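Local coordinates for protein ethanolamine kinase Pv091845 (Plasmodium vivax, PDB 2QG7) that probably phosphorylates ethanolamine as an ethanolamine kinase, the first step of phosphatidylethanolamine synthesis from ethanolamine, at residues His393-Asp398 with Asn404-Glu409; Cys159-Lys164 with Lys207-Ile212. All coordinates share one frame; numbering follows the deposited sequence.

Contact 1. Residues His393-Asp398 with Asn404-Glu409; sequences HYLGTD and NQLIRE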
loop_
_atom_site.group_PDB
_atom_site.type_symbol
_atom_site.label_atom_id
_atom_site.label_comp_id
_atom_site.label_asym_id
_atom_site.label_seq_id
_atom_site.Cartn_x
_atom_site.Cartn_y
_atom_site.Cartn_z
ATOM N N HIS D 393 31.346 8.021 -5.519
ATOM C CA HIS D 393 31.914 8.178 -4.186
ATOM C C HIS D 393 32.034 6.862 -3.436
ATOM O O HIS D 393 32.703 6.777 -2.409
ATOM C CB HIS D 393 31.162 9.215 -3.367
ATOM C CG HIS D 393 31.205 10.588 -3.947
ATOM N ND1 HIS D 393 32.331 11.386 -3.881
ATOM C CD2 HIS D 393 30.265 11.312 -4.602
ATOM C CE1 HIS D 393 32.072 12.549 -4.457
ATOM N NE2 HIS D 393 30.827 12.532 -4.904
ATOM N N TYR D 394 31.398 5.827 -3.969
ATOM C CA TYR D 394 31.543 4.486 -3.407
ATOM C C TYR D 394 32.883 3.925 -3.853
ATOM O O TYR D 394 33.664 3.451 -3.049
ATOM C CB TYR D 394 30.367 3.552 -3.807
ATOM C CG TYR D 394 30.579 2.084 -3.481
ATOM C CD1 TYR D 394 30.408 1.600 -2.178
ATOM C CD2 TYR D 394 30.976 1.186 -4.457
ATOM C CE1 TYR D 394 30.600 0.244 -1.877
ATOM C CE2 TYR D 394 31.236 -0.143 -4.161
ATOM C CZ TYR D 394 31.016 -0.614 -2.865
ATOM O OH TYR D 394 31.200 -1.953 -2.568
ATOM N N LEU D 395 33.130 3.944 -5.154
ATOM C CA LEU D 395 34.345 3.389 -5.701
ATOM C C LEU D 395 35.575 4.292 -5.451
ATOM O O LEU D 395 36.673 3.786 -5.349
ATOM C CB LEU D 395 34.170 3.121 -7.190
ATOM C CG LEU D 395 33.296 1.943 -7.572
ATOM C CD1 LEU D 395 33.036 2.005 -9.025
ATOM C CD2 LEU D 395 33.900 0.583 -7.176
ATOM N N GLY D 396 35.375 5.607 -5.396
ATOM C CA GLY D 396 36.464 6.543 -5.172
ATOM C C GLY D 396 37.149 6.912 -6.467
ATOM O O GLY D 396 38.372 7.064 -6.515
ATOM N N THR D 397 36.358 7.047 -7.526
ATOM C CA THR D 397 36.901 7.234 -8.857
ATOM C C THR D 397 35.936 7.983 -9.740
ATOM O O THR D 397 34.705 7.841 -9.602
ATOM C CB THR D 397 37.328 5.872 -9.521
ATOM O OG1 THR D 397 38.043 6.145 -10.729
ATOM C CG2 THR D 397 36.124 4.915 -9.809
ATOM N N ASP D 398 36.491 8.786 -10.646
ATOM C CA ASP D 398 35.665 9.479 -11.632
ATOM C C ASP D 398 35.628 8.731 -12.957
ATOM O O ASP D 398 35.034 9.181 -13.922
ATOM C CB ASP D 398 36.058 10.959 -11.777
ATOM C CG ASP D 398 37.528 11.183 -12.241
ATOM O OD1 ASP D 398 38.388 10.251 -12.267
ATOM O OD2 ASP D 398 37.807 12.351 -12.585
ATOM N N ASN D 404 29.887 3.079 -14.494
ATOM C CA ASN D 404 28.831 2.449 -15.328
ATOM C C ASN D 404 28.775 0.920 -15.245
ATOM O O ASN D 404 27.754 0.290 -15.464
ATOM C CB ASN D 404 28.955 2.890 -16.783
ATOM C CG ASN D 404 28.472 4.289 -16.993
ATOM O OD1 ASN D 404 27.923 4.904 -16.093
ATOM N ND2 ASN D 404 28.653 4.810 -18.187
ATOM N N GLN D 405 29.883 0.324 -14.897
ATOM C CA GLN D 405 29.954 -1.102 -14.906
ATOM C C GLN D 405 29.358 -1.625 -13.602
ATOM O O GLN D 405 28.825 -2.758 -13.558
ATOM C CB GLN D 405 31.426 -1.486 -15.040
ATOM C CG GLN D 405 31.674 -2.914 -15.374
ATOM C CD GLN D 405 32.969 -3.121 -16.146
ATOM O OE1 GLN D 405 33.827 -2.171 -16.278
ATOM N NE2 GLN D 405 33.123 -4.387 -16.664
ATOM N N LEU D 406 29.478 -0.829 -12.532
ATOM C CA LEU D 406 28.847 -1.201 -11.275
ATOM C C LEU D 406 27.333 -0.828 -11.291
ATOM O O LEU D 406 26.516 -1.518 -10.674
ATOM C CB LEU D 406 29.601 -0.629 -10.059
ATOM C CG LEU D 406 29.089 -0.891 -8.628
ATOM C CD1 LEU D 406 28.803 -2.393 -8.280
ATOM C CD2 LEU D 406 30.046 -0.318 -7.615
ATOM N N ILE D 407 26.992 0.242 -12.012
ATOM C CA ILE D 407 25.600 0.549 -12.349
ATOM C C ILE D 407 24.836 -0.667 -12.949
ATOM O O ILE D 407 23.790 -1.053 -12.430
ATOM C CB ILE D 407 25.483 1.818 -13.235
ATOM C CG1 ILE D 407 25.908 3.058 -12.449
ATOM C CG2 ILE D 407 24.079 2.015 -13.685
ATOM C CD1 ILE D 407 25.742 4.390 -13.251
ATOM N N ARG D 408 25.399 -1.290 -13.983
ATOM C CA ARG D 408 24.855 -2.496 -14.578
ATOM C C ARG D 408 24.715 -3.652 -13.591
ATOM O O ARG D 408 23.760 -4.442 -13.677
ATOM C CB ARG D 408 25.765 -2.962 -15.747
ATOM C CG ARG D 408 25.707 -2.106 -17.031
ATOM C CD ARG D 408 24.780 -2.741 -18.069
ATOM N NE ARG D 408 25.296 -4.038 -18.560
ATOM C CZ ARG D 408 24.787 -4.705 -19.606
ATOM N NH1 ARG D 408 25.322 -5.868 -19.976
ATOM N NH2 ARG D 408 23.736 -4.212 -20.287
ATOM N N GLU D 409 25.710 -3.785 -12.709
ATOM C CA GLU D 409 25.831 -4.915 -11.789
ATOM C C GLU D 409 24.723 -4.942 -10.736
ATOM O O GLU D 409 24.312 -6.022 -10.284
ATOM C CB GLU D 409 27.183 -4.835 -11.101
ATOM C CG GLU D 409 27.642 -6.113 -10.424
ATOM C CD GLU D 409 28.958 -5.870 -9.648
ATOM O OE1 GLU D 409 29.993 -5.611 -10.321
ATOM O OE2 GLU D 409 28.975 -5.966 -8.384
#

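Contact 2. Residues Cys159-Lys164 with Lys207-Ile212; sequences CILYNK and KLLHDI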
loop_
_atom_site.group_PDB
_atom_site.type_symbol
_atom_site.label_atom_id
_atom_site.label_comp_id
_atom_site.label_asym_id
_atom_site.label_seq_id
_atom_site.Cartn_x
_atom_site.Cartn_y
_atom_site.Cartn_z
ATOM N N CYS D 159 32.104 -8.082 16.448
ATOM C CA CYS D 159 33.465 -7.799 16.897
ATOM C C CYS D 159 34.386 -7.474 15.726
ATOM O O CYS D 159 35.196 -6.553 15.845
ATOM C CB CYS D 159 34.043 -8.920 17.794
ATOM S SG CYS D 159 34.533 -10.436 16.884
ATOM N N ILE D 160 34.247 -8.205 14.607
ATOM C CA ILE D 160 34.900 -7.801 13.355
ATOM C C ILE D 160 34.649 -6.306 13.030
ATOM O O ILE D 160 35.570 -5.554 12.754
ATOM C CB ILE D 160 34.476 -8.708 12.155
ATOM C CG1 ILE D 160 34.846 -10.189 12.408
ATOM C CG2 ILE D 160 35.114 -8.229 10.861
ATOM C CD1 ILE D 160 34.096 -11.225 11.496
ATOM N N LEU D 161 33.391 -5.877 13.104
ATOM C CA LEU D 161 33.019 -4.509 12.757
ATOM C C LEU D 161 33.583 -3.462 13.715
ATOM O O LEU D 161 33.934 -2.368 13.301
ATOM C CB LEU D 161 31.490 -4.388 12.684
ATOM C CG LEU D 161 30.683 -5.262 11.716
ATOM C CD1 LEU D 161 29.272 -5.453 12.240
ATOM C CD2 LEU D 161 30.704 -4.702 10.320
ATOM N N TYR D 162 33.601 -3.795 14.998
ATOM C CA TYR D 162 34.163 -2.956 16.043
ATOM C C TYR D 162 35.701 -2.802 15.905
ATOM O O TYR D 162 36.269 -1.699 16.033
ATOM C CB TYR D 162 33.794 -3.537 17.414
ATOM C CG TYR D 162 34.535 -2.863 18.546
ATOM C CD1 TYR D 162 34.224 -1.548 18.908
ATOM C CD2 TYR D 162 35.593 -3.513 19.220
ATOM C CE1 TYR D 162 34.919 -0.893 19.908
ATOM C CE2 TYR D 162 36.293 -2.866 20.234
ATOM C CZ TYR D 162 35.935 -1.558 20.569
ATOM O OH TYR D 162 36.575 -0.884 21.573
ATOM N N ASN D 163 36.369 -3.919 15.640
ATOM C CA ASN D 163 37.806 -3.936 15.397
ATOM C C ASN D 163 38.194 -3.208 14.117
ATOM O O ASN D 163 39.310 -2.683 14.013
ATOM C CB ASN D 163 38.307 -5.385 15.370
ATOM C CG ASN D 163 38.180 -6.067 16.737
ATOM O OD1 ASN D 163 38.290 -5.411 17.798
ATOM N ND2 ASN D 163 37.950 -7.381 16.723
ATOM N N LYS D 164 37.265 -3.172 13.152
ATOM C CA LYS D 164 37.460 -2.459 11.893
ATOM C C LYS D 164 36.867 -1.053 11.935
ATOM O O LYS D 164 36.891 -0.319 10.945
ATOM C CB LYS D 164 36.886 -3.270 10.735
ATOM C CG LYS D 164 37.501 -4.650 10.549
ATOM C CD LYS D 164 38.961 -4.563 10.097
ATOM C CE LYS D 164 39.702 -5.927 10.330
ATOM N NZ LYS D 164 41.103 -5.849 9.724
ATOM N N LYS D 207 31.843 1.691 1.448
ATOM C CA LYS D 207 33.081 1.120 0.900
ATOM C C LYS D 207 34.025 0.632 2.005
ATOM O O LYS D 207 34.567 -0.484 1.907
ATOM C CB LYS D 207 33.807 2.126 0.013
ATOM C CG LYS D 207 34.171 1.535 -1.342
ATOM C CD LYS D 207 35.289 0.517 -1.186
ATOM C CE LYS D 207 35.366 -0.401 -2.368
ATOM N NZ LYS D 207 35.846 0.413 -3.525
ATOM N N LEU D 208 34.211 1.465 3.047
ATOM C CA LEU D 208 34.912 1.037 4.250
ATOM C C LEU D 208 34.419 -0.302 4.816
ATOM O O LEU D 208 35.218 -1.134 5.212
ATOM C CB LEU D 208 34.823 2.116 5.332
ATOM C CG LEU D 208 35.568 3.441 5.084
ATOM C CD1 LEU D 208 35.186 4.558 6.114
ATOM C CD2 LEU D 208 37.074 3.187 5.104
ATOM N N LEU D 209 33.097 -0.497 4.882
ATOM C CA LEU D 209 32.518 -1.764 5.261
ATOM C C LEU D 209 32.852 -2.843 4.240
ATOM O O LEU D 209 33.232 -3.964 4.584
ATOM C CB LEU D 209 30.994 -1.606 5.459
ATOM C CG LEU D 209 30.051 -2.818 5.480
ATOM C CD1 LEU D 209 30.272 -3.642 6.712
ATOM C CD2 LEU D 209 28.612 -2.377 5.386
ATOM N N HIS D 210 32.717 -2.501 2.968
ATOM C CA HIS D 210 32.947 -3.482 1.915
ATOM C C HIS D 210 34.425 -3.872 1.721
ATOM O O HIS D 210 34.722 -4.899 1.106
ATOM C CB HIS D 210 32.263 -3.031 0.617
ATOM C CG HIS D 210 30.762 -3.118 0.676
ATOM N ND1 HIS D 210 29.938 -2.710 -0.365
ATOM C CD2 HIS D 210 29.941 -3.558 1.663
ATOM C CE1 HIS D 210 28.676 -2.901 -0.018
ATOM N NE2 HIS D 210 28.654 -3.411 1.206
ATOM N N ASP D 211 35.334 -3.055 2.263
ATOM C CA ASP D 211 36.788 -3.270 2.173
ATOM C C ASP D 211 37.309 -4.271 3.181
ATOM O O ASP D 211 38.420 -4.758 3.049
ATOM C CB ASP D 211 37.543 -1.958 2.362
ATOM C CG ASP D 211 37.551 -1.097 1.100
ATOM O OD1 ASP D 211 37.383 -1.661 -0.009
ATOM O OD2 ASP D 211 37.726 0.141 1.211
ATOM N N ILE D 212 36.515 -4.571 4.193
ATOM C CA ILE D 212 36.883 -5.535 5.214
ATOM C C ILE D 212 37.134 -6.900 4.585
ATOM O O ILE D 212 36.232 -7.500 3.989
ATOM C CB ILE D 212 35.817 -5.617 6.346
ATOM C CG1 ILE D 212 35.670 -4.268 7.039
ATOM C CG2 ILE D 212 36.171 -6.650 7.370
ATOM C CD1 ILE D 212 34.572 -4.260 8.045
#

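Contact 1. Residues His393-Asp398 with Asn404-Glu409
Y394, whose ring packs on L406, ends in a hydroxyl that makes a probable hydrogen bond with ND1 of H210 in helix 196-210. The two segments form a helical hairpin in the kinase-like fold: helix 384-395 stops, G396 leaves helical geometry with positive phi, and helix 400-410 follows after a short connection. The backbones stay well apart, 9.1 Å between the CA atoms of L395 and L406, and apolar side chains bridge the gap without any hydrogen bond between the segments. L406 CD2 is the touching atom on its side. Y394 has CG anti to its own N (chi1 169°), which swings the ring toward L406; the two side chains cross at about a right angle, and L406 CD2 comes obliquely onto the CD2-CE2 side of the ring. R360 of helix 360-369 packs on Y394, L395 and L406. E409, a turn further on, turns its carboxylate to that neighbourhood, with OE2 in a salt bridge to R360 and a hydrogen bond to S288. L406 CD2 reaches both hairpin partners, 3.6 Å from Y394 CD2 and 4.0 Å from L395 CG.

Contact 2. Residues Cys159-Lys164 with Lys207-Ile212
I212 leans against K164 and I160 together, its branches dividing the work. The CD1 end lies alongside the base of the lysine, 3.7 Å from K164 CB and 3.9 Å from K164 CG, because I212 is extended about its second torsion (chi2 175°). The other branch, CG2, meets I160 CG2 at 4.0 Å, methyl to methyl, and also touches K164 CG. CB and CG of K164 rest on the isoleucine; the bend at chi2 (-68°) then leads CD, CE and NZ away from it. I160 and K164 stand one turn apart, linked by the backbone bond from K164 N to I160 O (3.0 Å), and thus offer their side chains to I212 as neighbours. In I160 only CG2 touches, since CG1 projects to the other side. The contact joins the last turn of helix 151-163 and the residue after it, K164, to the C-terminal part of helix 196-210 and I212 beyond. In the chain, helix 151-163 follows strand 136-141 and precedes strand 170-174, consistent with the place of helix C in the N-terminal lobe of protein kinase-like folds. Deeper in, L161 and L209 cross obliquely: both CB atoms point along the interface, yet the branch ends turn inward and L161 CD2 comes to 3.8 Å from L209 CD1. L292 of strand 290-293 and I166 pack on both L161 and I212, while D363 of helix 360-369 touches L209, and its OD2 is hydrogen-bonded to H210 NE2. The two backbones draw slightly closer toward the lysine, from 8.0 Å between the CA atoms of L161 and L209 to 7.4 Å between those of K164 and I212.

From the N terminus, contact 2 comes first. It closes a long loop of 42 residues, in which the chain leaves helix 151-163, forms the last two strands of the five-stranded sheet (170-174 and 177-181), and reaches the end of helix 196-210. Contact 1 opens far later and closes a short turn of five residues between helices 384-395 and 400-410. The two loops follow in series, neither enclosing nor crossing the other. Helix 196-210 is where they come together: its final residues belong to contact 2 and also touch Y394 of helix 384-395, which belongs to contact 1. The contact centres lie about 20 Å apart, and helix 360-369 also packs on both.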